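Local coordinates for polycomb protein Sfmbt (Drosophila melanogaster, PDB 5J8Y), which pairs through its SAM domain with the SAM domain of Scm, probably helping PhoRC bring PRC1 to Polycomb response elements, at residues C[17-30]-C[51-65]. Residues are numbered along the deposited sequence; the frame is centred on the assembly and turned at random.
Sequences FLRVNDCTAHCDTF and LLGMKVGPALKISDL
L65 and F17 both swing their side chains anti to the backbone N (chi1 175° and 168°), which sends them at each other from opposite directions: the branch point of L65 meets the far end of the ring, with L65 CG 3.5 Å from F17 CZ. The two methyls of L65 then divide the work. L65 CD1 presses on the amide of N21, 3.5 Å from N21 CG, while CD2 lies by N21 CB and the sulfur of C23. That amide is itself held by a hydrogen bond from N21 ND2 to F17 O (2.8 Å), and ND2 also sits above one face of the F17 ring, offset toward the rim.

One turn earlier on helix 56-71, I62 works with both branches. I62 CD1 reaches L18 CD2 at 3.5 Å and C23 SG at 3.6 Å, and CG2 looks toward the CZ corner of F30. L51 CD1 makes an off-centre CH-pi contact, 4.1 Å from the centroid of the F30 ring. H26 crosses L52 at about a right angle, ND1 close to the CD2 methyl, and its CE1 touches P58, which also packs against H35 of the Scm chain. Beside T29 a water bridges T29 OG1 and L51 O, donating to the carbonyl.

This is the SAM five-helix bundle closing on itself: the end of helix 11-20 and the turn after it pack on the long C-terminal helix, while the start of helix 27-32 leans mainly on L51 and L52, before that helix. Direct contact is almost wholly apolar, so shape and burial probably hold the segments together, with the water adding a polar link between T29 and L51.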
ATOM      1  N   PHE C  17       1.393  12.476  13.414  1.00 29.57           N
ATOM      2  CA  PHE C  17       0.231  11.878  12.759  1.00 29.88           C
ATOM      3  C   PHE C  17       0.619  10.477  12.323  1.00 30.54           C
ATOM      4  O   PHE C  17      -0.062   9.538  12.550  1.00 29.95           O
ATOM      5  CB  PHE C  17      -0.181  12.723  11.602  1.00 29.89           C
ATOM      6  CG  PHE C  17      -1.152  12.085  10.714  1.00 30.01           C
ATOM      7  CD1 PHE C  17      -2.444  11.897  11.113  1.00 29.49           C
ATOM      8  CD2 PHE C  17      -0.771  11.682   9.469  1.00 29.67           C
ATOM      9  CE1 PHE C  17      -3.337  11.325  10.270  1.00 26.71           C
ATOM     10  CE2 PHE C  17      -1.667  11.091   8.629  1.00 26.78           C
ATOM     11  CZ  PHE C  17      -2.948  10.918   9.040  1.00 26.53           C
ATOM     12  N   LEU C  18       1.746  10.391  11.678  1.00 30.13           N
ATOM     13  CA  LEU C  18       2.297   9.112  11.259  1.00 32.38           C
ATOM     14  C   LEU C  18       2.520   8.191  12.459  1.00 32.72           C
ATOM     15  O   LEU C  18       2.380   6.975  12.347  1.00 31.68           O
ATOM     16  CB  LEU C  18       3.612   9.326  10.506  1.00 31.14           C
ATOM     17  CG  LEU C  18       3.503   9.927   9.104  1.00 32.12           C
ATOM     18  CD1 LEU C  18       4.804  10.595   8.699  1.00 31.56           C
ATOM     19  CD2 LEU C  18       3.125   8.854   8.095  1.00 29.89           C
ATOM     20  N   ARG C  19       2.890   8.751  13.599  1.00 33.28           N
ATOM     21  CA  ARG C  19       3.151   7.948  14.785  1.00 34.68           C
ATOM     22  C   ARG C  19       1.927   7.240  15.328  1.00 33.66           C
ATOM     23  O   ARG C  19       1.949   6.055  15.578  1.00 34.17           O
ATOM     24  CB  ARG C  19       3.760   8.798  15.897  1.00 34.48           C
ATOM     25  CG  ARG C  19       4.584   7.980  16.842  1.00 37.69           C
ATOM     26  CD  ARG C  19       5.418   8.815  17.803  1.00 39.11           C
ATOM     27  NE  ARG C  19       6.721   9.176  17.270  1.00 40.26           N
ATOM     28  CZ  ARG C  19       7.839   8.476  17.434  1.00 41.11           C
ATOM     29  NH1 ARG C  19       7.863   7.334  18.089  1.00 37.16           N
ATOM     30  NH2 ARG C  19       8.955   8.945  16.924  1.00 44.64           N
ATOM     31  N   VAL C  20       0.858   7.983  15.533  1.00 32.75           N
ATOM     32  CA  VAL C  20      -0.311   7.435  16.210  1.00 32.82           C
ATOM     33  C   VAL C  20      -1.114   6.519  15.289  1.00 31.70           C
ATOM     34  O   VAL C  20      -2.022   5.822  15.741  1.00 31.57           O
ATOM     35  CB  VAL C  20      -1.232   8.557  16.747  1.00 32.89           C
ATOM     36  CG1 VAL C  20      -0.436   9.530  17.616  1.00 30.87           C
ATOM     37  CG2 VAL C  20      -1.923   9.296  15.602  1.00 30.48           C
ATOM     38  N   ASN C  21      -0.778   6.529  14.001  1.00 31.15           N
ATOM     39  CA  ASN C  21      -1.438   5.664  13.026  1.00 34.60           C
ATOM     40  C   ASN C  21      -0.539   4.501  12.615  1.00 33.62           C
ATOM     41  O   ASN C  21      -0.671   3.953  11.521  1.00 35.86           O
ATOM     42  CB  ASN C  21      -1.862   6.470  11.797  1.00 30.36           C
ATOM     43  CG  ASN C  21      -3.003   7.421  12.094  1.00 29.69           C
ATOM     44  OD1 ASN C  21      -4.122   6.992  12.371  1.00 32.08           O
ATOM     45  ND2 ASN C  21      -2.726   8.718  12.034  1.00 31.94           N
ATOM     46  N   ASP C  22       0.374   4.136  13.511  1.00 35.43           N
ATOM     47  CA  ASP C  22       1.255   2.985  13.322  1.00 37.43           C
ATOM     48  C   ASP C  22       2.112   3.091  12.061  1.00 36.43           C
ATOM     49  O   ASP C  22       2.335   2.094  11.374  1.00 34.74           O
ATOM     50  CB  ASP C  22       0.434   1.693  13.278  1.00 38.52           C
ATOM     51  CG  ASP C  22      -0.484   1.544  14.476  1.00 41.23           C
ATOM     52  OD1 ASP C  22      -0.007   1.097  15.540  1.00 44.74           O
ATOM     53  OD2 ASP C  22      -1.683   1.870  14.352  1.00 43.24           O
ATOM     54  N   CYS C  23       2.587   4.298  11.767  1.00 33.51           N
ATOM     55  CA  CYS C  23       3.511   4.516  10.655  1.00 33.00           C
ATOM     56  C   CYS C  23       4.788   5.184  11.156  1.00 32.47           C
ATOM     57  O   CYS C  23       5.413   5.967  10.443  1.00 33.51           O
ATOM     58  CB  CYS C  23       2.854   5.364   9.562  1.00 31.75           C
ATOM     59  SG  CYS C  23       1.513   4.528   8.680  1.00 31.52           S
ATOM     60  N   THR C  24       5.113   4.912  12.402  1.00 34.14           N
ATOM     61  CA  THR C  24       6.307   5.427  13.026  1.00 31.92           C
ATOM     62  C   THR C  24       7.517   5.268  12.168  1.00 31.70           C
ATOM     63  O   THR C  24       8.357   6.110  12.190  1.00 33.15           O
ATOM     64  CB  THR C  24       6.608   4.760  14.336  1.00 32.31           C
ATOM     65  OG1 THR C  24       5.471   4.771  15.166  1.00 34.45           O
ATOM     66  CG2 THR C  24       7.708   5.392  15.010  1.00 32.08           C
ATOM     67  N   ALA C  25       7.598   4.204  11.409  1.00 30.04           N
ATOM     68  CA  ALA C  25       8.783   3.910  10.622  1.00 30.95           C
ATOM     69  C   ALA C  25       9.123   4.913   9.539  1.00 31.52           C
ATOM     70  O   ALA C  25      10.215   4.904   9.027  1.00 32.50           O
ATOM     71  CB  ALA C  25       8.732   2.505  10.062  1.00 28.83           C
ATOM     72  N   HIS C  26       8.152   5.685   9.106  1.00 32.28           N
ATOM     73  CA  HIS C  26       8.342   6.609   8.021  1.00 32.53           C
ATOM     74  C   HIS C  26       8.529   8.098   8.417  1.00 33.97           C
ATOM     75  O   HIS C  26       8.825   8.944   7.597  1.00 33.21           O
ATOM     76  CB  HIS C  26       7.171   6.432   7.070  1.00 34.26           C
ATOM     77  CG  HIS C  26       6.860   5.005   6.777  1.00 31.73           C
ATOM     78  ND1 HIS C  26       7.584   4.266   5.892  1.00 32.47           N
ATOM     79  CD2 HIS C  26       5.917   4.186   7.265  1.00 31.30           C
ATOM     80  CE1 HIS C  26       7.094   3.052   5.837  1.00 31.09           C
ATOM     81  NE2 HIS C  26       6.060   2.991   6.634  1.00 32.75           N
ATOM     82  N   CYS C  27       8.438   8.368   9.694  1.00 32.45           N
ATOM     83  CA  CYS C  27       8.551   9.726  10.167  1.00 34.48           C
ATOM     84  C   CYS C  27       9.845  10.402   9.746  1.00 35.03           C
ATOM     85  O   CYS C  27       9.821  11.488   9.254  1.00 34.25           O
ATOM     86  CB  CYS C  27       8.503   9.736  11.684  1.00 32.09           C
ATOM     87  SG  CYS C  27       7.050   9.104  12.472  1.00 29.25           S
ATOM     88  N   ASP C  28      10.960   9.727   9.893  1.00 35.94           N
ATOM     89  CA  ASP C  28      12.242  10.350   9.642  1.00 39.91           C
ATOM     90  C   ASP C  28      12.435  10.733   8.166  1.00 40.37           C
ATOM     91  O   ASP C  28      12.970  11.804   7.862  1.00 39.53           O
ATOM     92  CB  ASP C  28      13.463   9.603  10.264  1.00 41.46           C
ATOM     93  CG  ASP C  28      13.313   9.239  11.799  1.00 42.53           C
ATOM     94  OD1 ASP C  28      12.546   9.862  12.517  1.00 39.59           O
ATOM     95  OD2 ASP C  28      14.016   8.303  12.284  1.00 41.89           O
ATOM     96  N   THR C  29      11.983   9.885   7.247  1.00 38.97           N
ATOM     97  CA  THR C  29      12.032  10.227   5.821  1.00 39.96           C
ATOM     98  C   THR C  29      11.150  11.437   5.508  1.00 37.71           C
ATOM     99  O   THR C  29      11.499  12.318   4.752  1.00 36.00           O
ATOM    100  CB  THR C  29      11.638   9.067   4.905  1.00 39.73           C
ATOM    101  OG1 THR C  29      12.313   7.874   5.310  1.00 39.81           O
ATOM    102  CG2 THR C  29      12.026   9.380   3.552  1.00 37.11           C
ATOM    103  N   PHE C  30      10.013  11.450   6.148  1.00 35.65           N
ATOM    104  CA  PHE C  30       9.067  12.501   5.972  1.00 36.21           C
ATOM    105  C   PHE C  30       9.660  13.847   6.481  1.00 36.99           C
ATOM    106  O   PHE C  30       9.503  14.869   5.863  1.00 36.08           O
ATOM    107  CB  PHE C  30       7.765  12.129   6.633  1.00 34.97           C
ATOM    108  CG  PHE C  30       6.758  11.556   5.687  1.00 36.46           C
ATOM    109  CD1 PHE C  30       7.095  10.522   4.883  1.00 36.36           C
ATOM    110  CD2 PHE C  30       5.484  12.060   5.601  1.00 33.82           C
ATOM    111  CE1 PHE C  30       6.189   9.995   3.986  1.00 37.23           C
ATOM    112  CE2 PHE C  30       4.579  11.524   4.725  1.00 35.24           C
ATOM    113  CZ  PHE C  30       4.933  10.505   3.911  1.00 35.17           C
ATOM    114  N   LEU C  51       9.394   8.308  -1.480  1.00 32.03           N
ATOM    115  CA  LEU C  51       9.500   8.665  -0.082  1.00 33.14           C
ATOM    116  C   LEU C  51       9.473   7.448   0.781  1.00 34.39           C
ATOM    117  O   LEU C  51       9.744   7.551   1.925  1.00 36.00           O
ATOM    118  CB  LEU C  51       8.379   9.579   0.400  1.00 34.27           C
ATOM    119  CG  LEU C  51       8.536  11.089   0.355  1.00 37.83           C
ATOM    120  CD1 LEU C  51       7.402  11.795   1.041  1.00 37.51           C
ATOM    121  CD2 LEU C  51       9.854  11.570   0.935  1.00 39.18           C
ATOM    122  N   LEU C  52       9.102   6.313   0.231  1.00 33.11           N
ATOM    123  CA  LEU C  52       9.059   5.067   0.989  1.00 32.03           C
ATOM    124  C   LEU C  52       9.869   3.964   0.313  1.00 30.81           C
ATOM    125  O   LEU C  52       9.540   2.785   0.423  1.00 31.57           O
ATOM    126  CB  LEU C  52       7.610   4.615   1.175  1.00 30.96           C
ATOM    127  CG  LEU C  52       6.679   5.597   1.892  1.00 30.96           C
ATOM    128  CD1 LEU C  52       5.326   4.966   2.052  1.00 29.69           C
ATOM    129  CD2 LEU C  52       7.218   6.006   3.246  1.00 35.29           C
ATOM    130  N   GLY C  53      10.927   4.359  -0.387  1.00 31.20           N
ATOM    131  CA  GLY C  53      11.860   3.410  -0.969  1.00 30.24           C
ATOM    132  C   GLY C  53      11.263   2.573  -2.083  1.00 30.26           C
ATOM    133  O   GLY C  53      11.631   1.412  -2.261  1.00 29.20           O
ATOM    134  N   MET C  54      10.341   3.164  -2.831  1.00 29.54           N
ATOM    135  CA  MET C  54       9.720   2.508  -3.957  1.00 29.15           C
ATOM    136  C   MET C  54       9.001   1.218  -3.540  1.00 28.15           C
ATOM    137  O   MET C  54       8.948   0.271  -4.282  1.00 31.66           O
ATOM    138  CB  MET C  54      10.743   2.216  -5.058  1.00 30.05           C
ATOM    139  CG  MET C  54      11.409   3.452  -5.660  1.00 30.43           C
ATOM    140  SD  MET C  54      10.300   4.778  -6.153  1.00 28.92           S
ATOM    141  CE  MET C  54       9.559   4.048  -7.597  1.00 31.00           C
ATOM    142  N   LYS C  55       8.452   1.204  -2.345  1.00 26.89           N
ATOM    143  CA  LYS C  55       7.696   0.060  -1.842  1.00 26.46           C
ATOM    144  C   LYS C  55       6.194   0.324  -1.931  1.00 25.66           C
ATOM    145  O   LYS C  55       5.689   1.278  -1.342  1.00 25.16           O
ATOM    146  CB  LYS C  55       8.094  -0.252  -0.399  1.00 29.90           C
ATOM    147  CG  LYS C  55       9.518  -0.759  -0.252  1.00 31.14           C
ATOM    148  CD  LYS C  55       9.918  -0.889   1.208  1.00 33.18           C
ATOM    149  CE  LYS C  55      11.069  -1.866   1.377  1.00 39.07           C
ATOM    150  NZ  LYS C  55      11.798  -1.657   2.657  1.00 44.56           N
ATOM    151  N   VAL C  56       5.501  -0.513  -2.684  1.00 25.00           N
ATOM    152  CA  VAL C  56       4.083  -0.343  -2.949  1.00 24.17           C
ATOM    153  C   VAL C  56       3.202  -0.485  -1.699  1.00 23.93           C
ATOM    154  O   VAL C  56       2.298   0.287  -1.498  1.00 25.19           O
ATOM    155  CB  VAL C  56       3.605  -1.322  -4.048  1.00 25.06           C
ATOM    156  CG1 VAL C  56       2.083  -1.368  -4.164  1.00 25.01           C
ATOM    157  CG2 VAL C  56       4.208  -0.928  -5.365  1.00 25.02           C
ATOM    158  N   GLY C  57       3.462  -1.512  -0.908  1.00 24.21           N
ATOM    159  CA  GLY C  57       2.661  -1.786   0.273  1.00 23.57           C
ATOM    160  C   GLY C  57       2.546  -0.585   1.196  1.00 23.74           C
ATOM    161  O   GLY C  57       1.444  -0.100   1.451  1.00 24.39           O
ATOM    162  N   PRO C  58       3.687  -0.104   1.708  1.00 25.42           N
ATOM    163  CA  PRO C  58       3.735   1.108   2.537  1.00 24.70           C
ATOM    164  C   PRO C  58       3.155   2.331   1.823  1.00 23.45           C
ATOM    165  O   PRO C  58       2.435   3.117   2.436  1.00 23.10           O
ATOM    166  CB  PRO C  58       5.231   1.293   2.804  1.00 27.90           C
ATOM    167  CG  PRO C  58       5.815  -0.064   2.668  1.00 27.77           C
ATOM    168  CD  PRO C  58       4.999  -0.770   1.627  1.00 24.76           C
ATOM    169  N   ALA C  59       3.480   2.478   0.543  1.00 25.63           N
ATOM    170  CA  ALA C  59       2.985   3.590  -0.265  1.00 26.57           C
ATOM    171  C   ALA C  59       1.461   3.641  -0.287  1.00 24.12           C
ATOM    172  O   ALA C  59       0.870   4.709  -0.131  1.00 24.14           O
ATOM    173  CB  ALA C  59       3.526   3.489  -1.680  1.00 26.33           C
ATOM    174  N   LEU C  60       0.847   2.501  -0.480  1.00 24.27           N
ATOM    175  CA  LEU C  60      -0.580   2.414  -0.519  1.00 24.40           C
ATOM    176  C   LEU C  60      -1.205   2.682   0.844  1.00 23.22           C
ATOM    177  O   LEU C  60      -2.212   3.289   0.955  1.00 21.76           O
ATOM    178  CB  LEU C  60      -1.020   1.109  -1.071  1.00 21.99           C
ATOM    179  CG  LEU C  60      -1.148   1.048  -2.583  1.00 27.44           C
ATOM    180  CD1 LEU C  60      -1.250  -0.374  -3.018  1.00 22.47           C
ATOM    181  CD2 LEU C  60      -2.246   1.899  -3.203  1.00 28.63           C
ATOM    182  N   LYS C  61      -0.554   2.206   1.865  1.00 22.99           N
ATOM    183  CA  LYS C  61      -1.014   2.373   3.209  1.00 23.41           C
ATOM    184  C   LYS C  61      -1.008   3.836   3.609  1.00 22.90           C
ATOM    185  O   LYS C  61      -1.929   4.306   4.194  1.00 22.64           O
ATOM    186  CB  LYS C  61      -0.218   1.533   4.168  1.00 22.95           C
ATOM    187  CG  LYS C  61      -0.725   0.117   4.371  1.00 22.86           C
ATOM    188  CD  LYS C  61       0.327  -0.697   5.095  1.00 23.83           C
ATOM    189  CE  LYS C  61      -0.025  -2.121   5.350  1.00 24.84           C
ATOM    190  NZ  LYS C  61       1.119  -2.837   5.875  1.00 23.92           N
ATOM    191  N   ILE C  62       0.046   4.541   3.250  1.00 22.94           N
ATOM    192  CA  ILE C  62       0.176   5.969   3.520  1.00 24.06           C
ATOM    193  C   ILE C  62      -0.821   6.768   2.684  1.00 21.89           C
ATOM    194  O   ILE C  62      -1.438   7.706   3.184  1.00 22.37           O
ATOM    195  CB  ILE C  62       1.617   6.465   3.238  1.00 24.91           C
ATOM    196  CG1 ILE C  62       2.587   5.921   4.293  1.00 25.49           C
ATOM    197  CG2 ILE C  62       1.686   7.990   3.207  1.00 26.11           C
ATOM    198  CD1 ILE C  62       2.322   6.393   5.712  1.00 29.08           C
ATOM    199  N   SER C  63      -0.974   6.405   1.412  1.00 23.16           N
ATOM    200  CA  SER C  63      -1.951   7.070   0.555  1.00 22.56           C
ATOM    201  C   SER C  63      -3.346   6.942   1.158  1.00 22.07           C
ATOM    202  O   SER C  63      -4.105   7.910   1.200  1.00 22.30           O
ATOM    203  CB  SER C  63      -1.931   6.483  -0.856  1.00 27.16           C
ATOM    204  OG  SER C  63      -2.884   7.130  -1.687  1.00 26.04           O
ATOM    205  N   ASP C  64      -3.666   5.743   1.636  1.00 23.64           N
ATOM    206  CA  ASP C  64      -4.968   5.471   2.237  1.00 24.28           C
ATOM    207  C   ASP C  64      -5.176   6.300   3.498  1.00 21.59           C
ATOM    208  O   ASP C  64      -6.250   6.859   3.721  1.00 21.03           O
ATOM    209  CB  ASP C  64      -5.101   3.986   2.572  1.00 22.65           C
ATOM    210  CG  ASP C  64      -6.469   3.634   3.117  1.00 21.83           C
ATOM    211  OD1 ASP C  64      -7.477   3.993   2.469  1.00 24.55           O
ATOM    212  OD2 ASP C  64      -6.538   3.007   4.195  1.00 22.10           O
ATOM    213  N   LEU C  65      -4.140   6.363   4.325  1.00 21.54           N
ATOM    214  CA  LEU C  65      -4.193   7.110   5.573  1.00 21.68           C
ATOM    215  C   LEU C  65      -4.451   8.596   5.321  1.00 17.75           C
ATOM    216  O   LEU C  65      -5.267   9.215   6.006  1.00 25.43           O
ATOM    217  CB  LEU C  65      -2.890   6.915   6.349  1.00 22.05           C
ATOM    218  CG  LEU C  65      -2.713   7.716   7.637  1.00 23.16           C
ATOM    219  CD1 LEU C  65      -3.806   7.390   8.644  1.00 23.52           C
ATOM    220  CD2 LEU C  65      -1.336   7.447   8.222  1.00 23.30           C
TER
HETATM  221  O   HOH W   1      10.560   6.011   4.385  1.00 34.31           O